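Local structure of cellulase (Clostridium cellulovorans, 6UI3) at residues Y94-D99 with K139-K144; L145-I150 with E185-R190; L14-L19 with G264-I269; V104-N109 with T128-Q133. The protein probably hydrolyses beta-1,4-glucan links inside cellulose and related plant polysaccharides, as the family 5 glycoside hydrolase module of a longer secreted protein. All blocks are in the same frame, centred on the assembly; numbering follows the deposited sequence.

In the fold
All four contacts belong to one parallel eight-stranded beta/alpha barrel, yet their chemistry changes with depth. Contacts 2 and 4 are wholly buried and reach the neighbouring strands 145-148 and 101-105; the first is organised by one arginine, the second by a tryptophan against aliphatic groups. They touch where Trp131 NE1 bonds to Thr149 O. Contact 1 pairs a buried leucine with a salt bridge nearer the surface, and its loop is held to contact 2 through Ser142 O and Tyr141 O, both bonded to Arg190. Contact 3, partly buried and apolar, packs the N-terminal helix against the residues leading into strand 267-272, about 22 Å from contact 4 between centres.

Contact 1: residues Y94-D99 with K139-K144; sequences YALAND and KDYSDK. With EDO (1,2-ethanediol), chain B.
Leu96 reaches across to the 139-144 loop with both methyls, each against a different residue. Its CG lies anti to the carbonyl carbon (chi1 -63°), which sends the branch toward the 139-144 loop. CD1 meets the Tyr141 ring at its edge, close to the ring plane, 3.5 Å from CD2 of the tyrosine. The other methyl, Leu96 CD2, lies 3.7 Å from CB of Lys144, and the two side chains run past each other in opposite directions.

The polar half begins where the lysine bends at its last torsion (chi4 70°). That turn brings Lys144 NZ to 2.9 Å from Asp99 OD1, a salt bridge in which the ammonium sits above the carboxylate plane. Asp99 has positive phi (55°) and is the C-prime residue of a Schellman motif: its N bonds to Leu96 O at 2.9 Å, and Met100 N to Ala95 O. The motif fixes the backbone from which the carboxylate projects. Within the 139-144 loop, Ser142 OG accepts from Lys144 N at 3.2 Å, an ST turn that sets the lysine backbone. A 1,2-ethanediol, probably from crystallisation, bonds weakly to Ala97 O.

Tyr141 OH is bonded to Glu89 and Asn93 of helix 82-96, so the loop between helix 120-137 and strand 145-148 is tied to the middle and C-terminal part of that helix, just ahead of strand 101-105.

Contact 2: residues L145-I150 with E185-R190; sequences LIFDTI and ENNAKR
Arg190 leaves its backbone with CG anti to N, and the chain stays extended through CB and CG. Arg190 CG and CD both pass 3.2 Å from Leu145 O. At CD the aliphatic part settles over the Phe147 ring: CD stands 3.7 Å from the Phe147 ring centroid and 11° off the normal, a CH-pi contact over the middle of the face. A bend at chi3 (-47°) redirects the chain at CD, and the turn about CD-NE then leaves the guanidinium plane 48° from that of the ring.

NE and NH2 grip one atom side-on, Asn187 OD1. The bond from Arg190 NE, 2.8 Å to Asn187 OD1, lies in the amide carbonyl plane. Arg190 NH2, 3.1 Å from Asn187 OD1, comes from above that plane. Arg190 NH1 turns the other way and bonds to Leu145 O at 2.9 Å, again from above the carbonyl plane. Ser142 O takes a further bond from NH1, and Tyr141 O one from NH2. The guanidinium is therefore fixed in rotation by several carbonyl oxygens, which probably stabilise its buried charge.

This pins the turn before strand 192-195 to the start of its neighbour 145-148, at the N-terminal end of the parallel strands of a TIM barrel.

Contact 3: residues L14-L19 with G264-I269; sequences LSAMDL and GIPVII
Apolar packing carries this contact, with Pro266 as its centre. Two residues of the N-terminal helix meet the proline ring at different atoms. Ala16 offers its methyl, CB, at 4.0 Å from Pro266 CG, and Pro266 CG also lies near the alanine carbonyl oxygen. Met17 comes to the ring with its sulfur: SD lies 3.8 Å from Pro266 CD and 3.9 Å from Pro266 CB, so the sulfur lies over one face of the pyrrolidine ring. The methionine gets there by bending twice, at chi2 (-72°) and chi3 (-83°), and its chain crosses the proline obliquely. Two conformers were modelled for Met17; the one described has this folded shape.

The proline immediately precedes strand 267-272, the seventh strand of the TIM barrel, and the helix 16-21 that packs on it lies ahead of the first strand, 25-29. Val20 of that helix also touches Pro266 and Ile268, which extends the apolar face further along the strand.

The polar bonds nearby shape each partner separately. Ser15 is the N-cap of the helix, its OG accepting from Asp18 N at 3.0 Å. On the other side Gly264, at positive phi (85°), is the C-prime residue of the Schellman motif that bonds back into helix 243-261 and ends it. The carbonyl oxygen of Gly264 lies 4.0 Å from Met17 SD, at the exposed margin of the contact.

Contact 4: residues V104-N109 with T128-Q133; sequences VNIHHN and TIVWTQ
Packing is tightest where the Ile106 side chain slides along the pyrrole part of Trp131. Ile106 CG1 lies anti to the carbonyl carbon (chi1 -61°) and chi2 is extended, which carries CD1 to 3.3 Å from Trp131 NE1 and 3.6 Å from Trp131 CD1. The approach to the indole is oblique. The same methyl meets the preceding helix residue as well, with CG1 of Val130 at 3.7 Å from Ile106 CD1, so one isoleucine tip is held between two neighbours in the helix. The indole N-H is directed at Thr149 O, beyond strand 145-148.

Contact is looser at the benzo end of the indole. There CH2 stands 3.6 Å from Val104 O, which meets the ring at its edge and near its plane, while CZ2 comes only to 4.1 Å from Asn105 CA. The Val104 side chain stays farther off, and the Asn105 side chain sets out away from the helix; its ND2 donates 3.0 Å to His107 ND1, nearly in the imidazole plane. The outer residues of the helix are partly exposed.

Strand 101-105, helix 120-137 and strand 145-148 form a beta-alpha-beta unit of the barrel. Trp131 lies between helix and sheet, meeting the Phe147 ring at about 45° and touching Tyr172 and Ile176 of the adjacent helix 163-182.

Contact 1: residues Y94-D99 with K139-K144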
loop_
_atom_site.group_PDB
_atom_site.type_symbol
_atom_site.label_atom_id
_atom_site.label_comp_id
_atom_site.label_asym_id
_atom_site.label_seq_id
_atom_site.Cartn_x
_atom_site.Cartn_y
_atom_site.Cartn_z
ATOM N N TYR A 94 -6.636 -1.488 15.555
ATOM C CA TYR A 94 -5.766 -2.598 15.929
ATOM C C TYR A 94 -4.303 -2.208 15.742
ATOM O O TYR A 94 -3.432 -2.608 16.526
ATOM C CB TYR A 94 -6.049 -3.840 15.085
ATOM C CG TYR A 94 -7.417 -4.484 15.212
ATOM C CD1 TYR A 94 -8.219 -4.301 16.329
ATOM C CD2 TYR A 94 -7.896 -5.308 14.194
ATOM C CE1 TYR A 94 -9.477 -4.915 16.420
ATOM C CE2 TYR A 94 -9.139 -5.917 14.273
ATOM C CZ TYR A 94 -9.922 -5.714 15.379
ATOM O OH TYR A 94 -11.165 -6.318 15.471
ATOM N N ALA A 95 -4.016 -1.440 14.683
ATOM C CA ALA A 95 -2.663 -0.960 14.427
ATOM C C ALA A 95 -2.311 0.200 15.346
ATOM O O ALA A 95 -1.261 0.194 15.990
ATOM C CB ALA A 95 -2.528 -0.519 12.970
ATOM N N LEU A 96 -3.185 1.198 15.431
ATOM C CA LEU A 96 -2.835 2.382 16.198
ATOM C C LEU A 96 -2.688 2.071 17.687
ATOM O O LEU A 96 -1.876 2.706 18.367
ATOM C CB LEU A 96 -3.866 3.490 15.996
ATOM C CG LEU A 96 -4.029 4.052 14.586
ATOM C CD1 LEU A 96 -5.074 5.155 14.553
ATOM C CD2 LEU A 96 -2.696 4.549 14.029
ATOM N N ALA A 97 -3.461 1.106 18.215
ATOM C CA ALA A 97 -3.338 0.732 19.623
ATOM C C ALA A 97 -1.992 0.085 19.911
ATOM O O ALA A 97 -1.569 0.051 21.073
ATOM C CB ALA A 97 -4.475 -0.209 20.035
ATOM N N ASN A 98 -1.322 -0.438 18.883
ATOM C CA ASN A 98 0.031 -0.964 18.969
ATOM C C ASN A 98 1.088 0.073 18.576
ATOM O O ASN A 98 2.244 -0.293 18.371
ATOM C CB ASN A 98 0.144 -2.211 18.086
ATOM C CG ASN A 98 -0.359 -3.463 18.778
ATOM O OD1 ASN A 98 0.262 -3.915 19.731
ATOM N ND2 ASN A 98 -1.459 -4.031 18.308
ATOM N N ASP A 99 0.699 1.341 18.463
ATOM C CA ASP A 99 1.583 2.431 18.036
ATOM C C ASP A 99 2.244 2.152 16.686
ATOM O O ASP A 99 3.388 2.552 16.441
ATOM C CB ASP A 99 2.606 2.800 19.110
ATOM C CG ASP A 99 3.165 4.202 18.916
ATOM O OD1 ASP A 99 2.401 5.115 18.519
ATOM O OD2 ASP A 99 4.371 4.386 19.155
ATOM N N LYS A 139 -10.833 12.705 10.768
ATOM C CA LYS A 139 -10.088 13.960 10.692
ATOM C C LYS A 139 -9.302 14.271 11.964
ATOM O O LYS A 139 -8.300 14.993 11.890
ATOM C CB LYS A 139 -10.980 15.148 10.299
ATOM C CG LYS A 139 -12.041 15.538 11.297
ATOM C CD LYS A 139 -12.815 16.764 10.813
ATOM C CE LYS A 139 -14.033 17.030 11.676
ATOM N NZ LYS A 139 -14.842 18.150 11.134
ATOM N N ASP A 140 -9.719 13.768 13.126
ATOM C CA ASP A 140 -8.961 14.047 14.351
ATOM C C ASP A 140 -7.911 12.981 14.669
ATOM O O ASP A 140 -7.225 13.086 15.693
ATOM C CB ASP A 140 -9.890 14.327 15.554
ATOM C CG ASP A 140 -10.486 13.079 16.187
ATOM O OD1 ASP A 140 -10.181 11.953 15.768
ATOM O OD2 ASP A 140 -11.269 13.235 17.161
ATOM N N TYR A 141 -7.775 11.951 13.836
ATOM C CA TYR A 141 -6.854 10.857 14.114
ATOM C C TYR A 141 -5.404 11.316 14.015
ATOM O O TYR A 141 -5.058 12.227 13.252
ATOM C CB TYR A 141 -7.119 9.707 13.132
ATOM C CG TYR A 141 -8.105 8.702 13.663
ATOM C CD1 TYR A 141 -9.442 9.034 13.874
ATOM C CD2 TYR A 141 -7.686 7.427 13.998
ATOM C CE1 TYR A 141 -10.323 8.119 14.405
ATOM C CE2 TYR A 141 -8.547 6.506 14.513
ATOM C CZ TYR A 141 -9.869 6.844 14.729
ATOM O OH TYR A 141 -10.718 5.908 15.285
ATOM N N SER A 142 -4.552 10.653 14.797
ATOM C CA SER A 142 -3.136 10.970 14.866
ATOM C C SER A 142 -2.447 10.813 13.509
ATOM O O SER A 142 -2.966 10.219 12.558
ATOM C CB SER A 142 -2.441 10.033 15.846
ATOM O OG SER A 142 -2.229 8.759 15.246
ATOM N N ASP A 143 -1.216 11.332 13.460
ATOM C CA ASP A 143 -0.360 11.283 12.287
ATOM C C ASP A 143 0.127 9.887 11.945
ATOM O O ASP A 143 0.788 9.724 10.915
ATOM C CB ASP A 143 0.825 12.256 12.428
ATOM C CG ASP A 143 1.738 11.950 13.601
ATOM O OD1 ASP A 143 1.697 10.837 14.163
ATOM O OD2 ASP A 143 2.531 12.846 13.970
ATOM N N LYS A 144 -0.196 8.875 12.739
ATOM C CA LYS A 144 0.128 7.510 12.343
ATOM C C LYS A 144 -0.889 6.923 11.373
ATOM O O LYS A 144 -0.621 5.870 10.790
ATOM C CB LYS A 144 0.348 6.631 13.564
ATOM C CG LYS A 144 1.673 6.982 14.255
ATOM C CD LYS A 144 2.273 5.813 14.990
ATOM C CE LYS A 144 3.633 6.164 15.561
ATOM N NZ LYS A 144 3.513 7.130 16.674
HETATM C C1 EDO B . 3.003 -1.551 22.086
HETATM O O1 EDO B . 2.113 -2.422 21.371
HETATM C C2 EDO B . 2.807 -0.090 21.676
HETATM O O2 EDO B . 1.522 0.392 22.094
#

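Contact 2: residues L145-I150 with E185-R190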
loop_
_atom_site.group_PDB
_atom_site.type_symbol
_atom_site.label_atom_id
_atom_site.label_comp_id
_atom_site.label_asym_id
_atom_site.label_seq_id
_atom_site.Cartn_x
_atom_site.Cartn_y
_atom_site.Cartn_z
ATOM N N LEU A 145 -2.008 7.598 11.137
ATOM C CA LEU A 145 -2.933 7.242 10.069
ATOM C C LEU A 145 -2.553 7.999 8.800
ATOM O O LEU A 145 -2.478 9.231 8.798
ATOM C CB LEU A 145 -4.365 7.577 10.477
ATOM C CG LEU A 145 -5.437 7.347 9.399
ATOM C CD1 LEU A 145 -5.524 5.891 9.002
ATOM C CD2 LEU A 145 -6.782 7.834 9.914
ATOM N N ILE A 146 -2.344 7.256 7.720
ATOM C CA ILE A 146 -1.918 7.760 6.420
ATOM C C ILE A 146 -2.989 7.380 5.400
ATOM O O ILE A 146 -3.582 6.302 5.508
ATOM C CB ILE A 146 -0.578 7.089 6.047
ATOM C CG1 ILE A 146 0.519 7.421 7.065
ATOM C CG2 ILE A 146 -0.168 7.446 4.604
ATOM C CD1 ILE A 146 1.743 6.520 6.952
ATOM N N PHE A 147 -3.241 8.242 4.415
ATOM C CA PHE A 147 -4.184 7.951 3.336
ATOM C C PHE A 147 -3.428 7.677 2.035
ATOM O O PHE A 147 -2.408 8.316 1.762
ATOM C CB PHE A 147 -5.115 9.147 3.112
ATOM C CG PHE A 147 -6.033 9.478 4.274
ATOM C CD1 PHE A 147 -6.396 8.528 5.222
ATOM C CD2 PHE A 147 -6.557 10.761 4.394
ATOM C CE1 PHE A 147 -7.280 8.861 6.263
ATOM C CE2 PHE A 147 -7.427 11.087 5.424
ATOM C CZ PHE A 147 -7.780 10.144 6.355
ATOM N N ASP A 148 -3.945 6.753 1.224
ATOM C CA ASP A 148 -3.365 6.313 -0.057
ATOM C C ASP A 148 -4.493 6.440 -1.075
ATOM O O ASP A 148 -5.510 5.757 -0.959
ATOM C CB ASP A 148 -2.847 4.881 0.164
ATOM C CG ASP A 148 -2.459 4.116 -1.104
ATOM O OD1 ASP A 148 -2.509 4.655 -2.235
ATOM O OD2 ASP A 148 -2.073 2.913 -0.927
ATOM N N THR A 149 -4.365 7.362 -2.037
ATOM C CA THR A 149 -5.552 7.898 -2.720
ATOM C C THR A 149 -6.279 6.877 -3.603
ATOM O O THR A 149 -7.490 7.003 -3.824
ATOM C CB THR A 149 -5.190 9.110 -3.592
ATOM O OG1 THR A 149 -4.269 8.678 -4.608
ATOM C CG2 THR A 149 -4.631 10.272 -2.780
ATOM N N ILE A 150 -5.554 5.909 -4.159
ATOM C CA ILE A 150 -6.111 4.854 -5.012
ATOM C C ILE A 150 -5.021 3.794 -5.129
ATOM O O ILE A 150 -3.848 4.132 -5.232
ATOM C CB ILE A 150 -6.596 5.406 -6.371
ATOM C CG1 ILE A 150 -7.249 4.306 -7.219
ATOM C CG2 ILE A 150 -5.465 6.107 -7.121
ATOM C CD1 ILE A 150 -8.516 3.683 -6.638
ATOM N N GLU A 185 -8.573 20.022 10.352
ATOM C CA GLU A 185 -7.982 19.426 11.560
ATOM C C GLU A 185 -6.708 18.678 11.157
ATOM O O GLU A 185 -5.880 19.215 10.407
ATOM C CB GLU A 185 -9.024 18.622 12.337
ATOM C CG GLU A 185 -10.200 19.476 12.808
ATOM C CD GLU A 185 -11.153 18.762 13.740
ATOM O OE1 GLU A 185 -10.769 17.764 14.383
ATOM O OE2 GLU A 185 -12.308 19.233 13.842
ATOM N N ASN A 186 -6.516 17.430 11.593
ATOM C CA ASN A 186 -5.258 16.741 11.346
ATOM C C ASN A 186 -5.092 16.365 9.882
ATOM O O ASN A 186 -3.965 16.115 9.442
ATOM C CB ASN A 186 -5.130 15.511 12.250
ATOM C CG ASN A 186 -4.697 15.867 13.651
ATOM O OD1 ASN A 186 -4.417 17.029 13.957
ATOM N ND2 ASN A 186 -4.660 14.871 14.520
ATOM N N ASN A 187 -6.173 16.355 9.098
ATOM C CA ASN A 187 -6.052 16.061 7.675
ATOM C C ASN A 187 -5.265 17.123 6.922
ATOM O O ASN A 187 -4.724 16.831 5.853
ATOM C CB ASN A 187 -7.418 15.880 7.022
ATOM C CG ASN A 187 -8.135 14.653 7.527
ATOM O OD1 ASN A 187 -7.517 13.692 8.007
ATOM N ND2 ASN A 187 -9.449 14.683 7.451
ATOM N N ALA A 188 -5.187 18.338 7.455
ATOM C CA ALA A 188 -4.372 19.377 6.829
ATOM C C ALA A 188 -2.878 19.075 6.955
ATOM O O ALA A 188 -2.087 19.661 6.214
ATOM C CB ALA A 188 -4.708 20.757 7.393
ATOM N N LYS A 189 -2.482 18.166 7.859
ATOM C CA LYS A 189 -1.081 17.880 8.171
ATOM C C LYS A 189 -0.724 16.402 8.011
ATOM O O LYS A 189 0.409 16.003 8.319
ATOM C CB LYS A 189 -0.769 18.323 9.599
ATOM C CG LYS A 189 -0.806 19.820 9.793
ATOM C CD LYS A 189 -0.449 20.175 11.227
ATOM C CE LYS A 189 -0.543 21.672 11.478
ATOM N NZ LYS A 189 -0.209 22.015 12.891
ATOM N N ARG A 190 -1.649 15.593 7.519
ATOM C CA ARG A 190 -1.476 14.150 7.405
ATOM C C ARG A 190 -0.697 13.788 6.141
ATOM O O ARG A 190 -0.907 14.383 5.085
ATOM C CB ARG A 190 -2.886 13.543 7.294
ATOM C CG ARG A 190 -2.921 12.038 7.290
ATOM C CD ARG A 190 -4.340 11.455 7.334
ATOM N NE ARG A 190 -5.224 12.061 8.334
ATOM C CZ ARG A 190 -5.078 11.956 9.652
ATOM N NH1 ARG A 190 -4.081 11.256 10.180
ATOM N NH2 ARG A 190 -5.921 12.593 10.452
#

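Contact 3: residues L14-L19 with G264-I269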
loop_
_atom_site.group_PDB
_atom_site.type_symbol
_atom_site.label_atom_id
_atom_site.label_comp_id
_atom_site.label_asym_id
_atom_site.label_seq_id
_atom_site.Cartn_x
_atom_site.Cartn_y
_atom_site.Cartn_z
ATOM N N LEU A 14 5.246 16.460 11.534
ATOM C CA LEU A 14 6.462 16.060 10.834
ATOM C C LEU A 14 6.379 16.375 9.346
ATOM O O LEU A 14 5.322 16.276 8.726
ATOM C CB LEU A 14 6.671 14.555 10.983
ATOM C CG LEU A 14 6.836 13.972 12.390
ATOM C CD1 LEU A 14 7.128 12.478 12.318
ATOM C CD2 LEU A 14 7.933 14.676 13.180
ATOM N N SER A 15 7.509 16.747 8.766
ATOM C CA SER A 15 7.621 16.780 7.321
ATOM C C SER A 15 7.370 15.379 6.767
ATOM O O SER A 15 7.537 14.365 7.455
ATOM C CB SER A 15 9.024 17.228 6.937
ATOM O OG SER A 15 9.952 16.245 7.339
ATOM N N ALA A 16 6.971 15.320 5.497
ATOM C CA ALA A 16 6.796 14.022 4.855
ATOM C C ALA A 16 8.074 13.197 4.941
ATOM O O ALA A 16 8.023 11.985 5.169
ATOM C CB ALA A 16 6.384 14.189 3.392
ATOM N N MET A 17 9.233 13.830 4.767
ATOM C CA MET A 17 10.484 13.082 4.857
ATOM C C MET A 17 10.665 12.466 6.245
ATOM O O MET A 17 11.058 11.302 6.360
ATOM C CB MET A 17 11.668 13.977 4.491
ATOM C CG MET A 17 11.691 14.417 3.023
ATOM S SD MET A 17 12.109 13.112 1.842
ATOM C CE MET A 17 13.894 13.146 1.944
ATOM N N ASP A 18 10.368 13.225 7.311
ATOM C CA ASP A 18 10.527 12.678 8.658
ATOM C C ASP A 18 9.492 11.595 8.955
ATOM O O ASP A 18 9.791 10.607 9.635
ATOM C CB ASP A 18 10.418 13.788 9.707
ATOM C CG ASP A 18 11.738 14.486 10.000
ATOM O OD1 ASP A 18 12.812 14.020 9.556
ATOM O OD2 ASP A 18 11.682 15.509 10.721
ATOM N N LEU A 19 8.260 11.766 8.478
ATOM C CA LEU A 19 7.234 10.750 8.702
ATOM C C LEU A 19 7.638 9.447 8.030
ATOM O O LEU A 19 7.621 8.373 8.651
ATOM C CB LEU A 19 5.889 11.277 8.197
ATOM C CG LEU A 19 4.539 10.668 8.609
ATOM C CD1 LEU A 19 4.425 9.193 8.212
ATOM C CD2 LEU A 19 4.266 10.924 10.100
ATOM N N GLY A 264 13.339 15.759 -2.971
ATOM C CA GLY A 264 12.649 16.027 -1.724
ATOM C C GLY A 264 11.298 15.382 -1.569
ATOM O O GLY A 264 10.547 15.779 -0.675
ATOM N N ILE A 265 10.960 14.396 -2.397
ATOM C CA ILE A 265 9.669 13.711 -2.337
ATOM C C ILE A 265 9.926 12.259 -1.957
ATOM O O ILE A 265 10.562 11.518 -2.722
ATOM C CB ILE A 265 8.923 13.825 -3.672
ATOM C CG1 ILE A 265 8.697 15.304 -4.007
ATOM C CG2 ILE A 265 7.597 13.067 -3.586
ATOM C CD1 ILE A 265 8.097 15.548 -5.376
ATOM N N PRO A 266 9.481 11.813 -0.786
ATOM C CA PRO A 266 9.760 10.432 -0.391
ATOM C C PRO A 266 8.939 9.436 -1.189
ATOM O O PRO A 266 7.884 9.764 -1.743
ATOM C CB PRO A 266 9.375 10.408 1.089
ATOM C CG PRO A 266 8.366 11.487 1.239
ATOM C CD PRO A 266 8.725 12.550 0.241
ATOM N N VAL A 267 9.428 8.194 -1.213
ATOM C CA VAL A 267 8.773 7.068 -1.877
ATOM C C VAL A 267 8.525 5.971 -0.848
ATOM O O VAL A 267 9.405 5.654 -0.039
ATOM C CB VAL A 267 9.644 6.529 -3.037
ATOM C CG1 VAL A 267 9.009 5.323 -3.696
ATOM C CG2 VAL A 267 9.908 7.620 -4.075
ATOM N N ILE A 268 7.331 5.384 -0.893
ATOM C CA ILE A 268 6.969 4.218 -0.086
ATOM C C ILE A 268 6.735 3.051 -1.035
ATOM O O ILE A 268 5.965 3.175 -1.994
ATOM C CB ILE A 268 5.709 4.508 0.748
ATOM C CG1 ILE A 268 5.999 5.585 1.799
ATOM C CG2 ILE A 268 5.204 3.251 1.415
ATOM C CD1 ILE A 268 4.765 6.259 2.359
ATOM N N ILE A 269 7.399 1.928 -0.778
ATOM C CA ILE A 269 7.098 0.680 -1.483
ATOM C C ILE A 269 5.907 0.052 -0.761
ATOM O O ILE A 269 6.057 -0.754 0.176
ATOM C CB ILE A 269 8.314 -0.251 -1.575
ATOM C CG1 ILE A 269 9.521 0.467 -2.187
ATOM C CG2 ILE A 269 7.954 -1.499 -2.373
ATOM C CD1 ILE A 269 9.330 0.978 -3.573
#

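Contact 4: residues V104-N109 with T128-Q133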
loop_
_atom_site.group_PDB
_atom_site.type_symbol
_atom_site.label_atom_id
_atom_site.label_comp_id
_atom_site.label_asym_id
_atom_site.label_seq_id
_atom_site.Cartn_x
_atom_site.Cartn_y
_atom_site.Cartn_z
ATOM N N VAL A 104 -4.866 3.616 5.027
ATOM C CA VAL A 104 -6.178 3.300 4.462
ATOM C C VAL A 104 -6.234 3.840 3.037
ATOM O O VAL A 104 -5.748 4.940 2.764
ATOM C CB VAL A 104 -7.299 3.920 5.320
ATOM C CG1 VAL A 104 -8.667 3.764 4.642
ATOM C CG2 VAL A 104 -7.362 3.293 6.688
ATOM N N ASN A 105 -6.852 3.076 2.130
ATOM C CA ASN A 105 -6.884 3.449 0.722
ATOM C C ASN A 105 -8.277 3.198 0.139
ATOM O O ASN A 105 -9.238 2.919 0.853
ATOM C CB ASN A 105 -5.778 2.712 -0.056
ATOM C CG ASN A 105 -6.060 1.231 -0.247
ATOM O OD1 ASN A 105 -7.112 0.726 0.149
ATOM N ND2 ASN A 105 -5.098 0.517 -0.849
ATOM N N ILE A 106 -8.364 3.357 -1.186
ATOM C CA ILE A 106 -9.425 2.811 -2.026
ATOM C C ILE A 106 -8.772 1.736 -2.881
ATOM O O ILE A 106 -7.772 2.009 -3.551
ATOM C CB ILE A 106 -10.054 3.909 -2.912
ATOM C CG1 ILE A 106 -10.688 5.012 -2.054
ATOM C CG2 ILE A 106 -11.060 3.284 -3.882
ATOM C CD1 ILE A 106 -11.310 6.149 -2.861
ATOM N N HIS A 107 -9.333 0.526 -2.870
ATOM C CA HIS A 107 -8.644 -0.656 -3.406
ATOM C C HIS A 107 -9.676 -1.537 -4.093
ATOM O O HIS A 107 -10.582 -2.073 -3.453
ATOM C CB HIS A 107 -7.969 -1.387 -2.238
ATOM C CG HIS A 107 -6.847 -2.307 -2.599
ATOM N ND1 HIS A 107 -5.577 -2.146 -2.084
ATOM C CD2 HIS A 107 -6.823 -3.428 -3.350
ATOM C CE1 HIS A 107 -4.820 -3.134 -2.522
ATOM N NE2 HIS A 107 -5.545 -3.923 -3.289
ATOM N N HIS A 108 -9.565 -1.665 -5.408
ATOM C CA HIS A 108 -10.454 -2.477 -6.230
ATOM C C HIS A 108 -11.885 -1.937 -6.341
ATOM O O HIS A 108 -12.759 -2.673 -6.802
ATOM C CB HIS A 108 -10.543 -3.954 -5.822
ATOM C CG HIS A 108 -9.238 -4.688 -5.797
ATOM N ND1 HIS A 108 -8.192 -4.405 -6.652
ATOM C CD2 HIS A 108 -8.830 -5.726 -5.030
ATOM C CE1 HIS A 108 -7.185 -5.222 -6.389
ATOM N NE2 HIS A 108 -7.550 -6.042 -5.418
ATOM N N ASN A 109 -12.167 -0.698 -5.943
ATOM C CA ASN A 109 -13.402 -0.087 -6.412
ATOM C C ASN A 109 -13.433 -0.207 -7.932
ATOM O O ASN A 109 -12.389 -0.167 -8.592
ATOM C CB ASN A 109 -13.467 1.400 -6.062
ATOM C CG ASN A 109 -14.140 1.669 -4.741
ATOM O OD1 ASN A 109 -13.881 1.007 -3.729
ATOM N ND2 ASN A 109 -14.987 2.681 -4.724
ATOM N N THR A 128 -13.826 11.983 -5.012
ATOM C CA THR A 128 -14.013 13.147 -4.147
ATOM C C THR A 128 -15.047 12.852 -3.067
ATOM O O THR A 128 -14.832 13.147 -1.885
ATOM C CB THR A 128 -14.442 14.359 -4.974
ATOM O OG1 THR A 128 -13.355 14.778 -5.818
ATOM C CG2 THR A 128 -14.841 15.535 -4.098
ATOM N N ILE A 129 -16.184 12.273 -3.453
ATOM C CA ILE A 129 -17.252 12.014 -2.490
ATOM C C ILE A 129 -16.819 10.965 -1.466
ATOM O O ILE A 129 -17.087 11.098 -0.263
ATOM C CB ILE A 129 -18.537 11.622 -3.244
ATOM C CG1 ILE A 129 -19.060 12.833 -4.020
ATOM C CG2 ILE A 129 -19.587 11.074 -2.279
ATOM C CD1 ILE A 129 -20.114 12.495 -5.043
ATOM N N VAL A 130 -16.120 9.923 -1.915
ATOM C CA VAL A 130 -15.643 8.871 -1.016
ATOM C C VAL A 130 -14.560 9.406 -0.085
ATOM O O VAL A 130 -14.634 9.218 1.137
ATOM C CB VAL A 130 -15.180 7.644 -1.830
ATOM C CG1 VAL A 130 -14.426 6.662 -0.946
ATOM C CG2 VAL A 130 -16.371 6.970 -2.509
ATOM N N TRP A 131 -13.551 10.089 -0.636
ATOM C CA TRP A 131 -12.489 10.619 0.211
ATOM C C TRP A 131 -12.990 11.681 1.179
ATOM O O TRP A 131 -12.466 11.779 2.293
ATOM C CB TRP A 131 -11.288 11.127 -0.604
ATOM C CG TRP A 131 -10.322 10.009 -0.831
ATOM C CD1 TRP A 131 -9.989 9.410 -2.020
ATOM C CD2 TRP A 131 -9.605 9.313 0.190
ATOM N NE1 TRP A 131 -9.085 8.387 -1.791
ATOM C CE2 TRP A 131 -8.855 8.295 -0.441
ATOM C CE3 TRP A 131 -9.529 9.448 1.582
ATOM C CZ2 TRP A 131 -8.044 7.409 0.283
ATOM C CZ3 TRP A 131 -8.733 8.562 2.302
ATOM C CH2 TRP A 131 -8.000 7.555 1.648
ATOM N N THR A 132 -13.987 12.484 0.796
ATOM C CA THR A 132 -14.540 13.444 1.750
ATOM C C THR A 132 -15.102 12.716 2.960
ATOM O O THR A 132 -14.892 13.136 4.102
ATOM C CB THR A 132 -15.614 14.303 1.077
ATOM O OG1 THR A 132 -15.017 15.084 0.027
ATOM C CG2 THR A 132 -16.243 15.274 2.056
ATOM N N GLN A 133 -15.798 11.596 2.729
ATOM C CA GLN A 133 -16.341 10.812 3.840
ATOM C C GLN A 133 -15.252 10.166 4.692
ATOM O O GLN A 133 -15.324 10.195 5.924
ATOM C CB GLN A 133 -17.273 9.729 3.305
ATOM C CG GLN A 133 -18.563 10.259 2.729
ATOM C CD GLN A 133 -19.351 9.153 2.075
ATOM O OE1 GLN A 133 -20.076 8.433 2.753
ATOM N NE2 GLN A 133 -19.185 8.989 0.776
#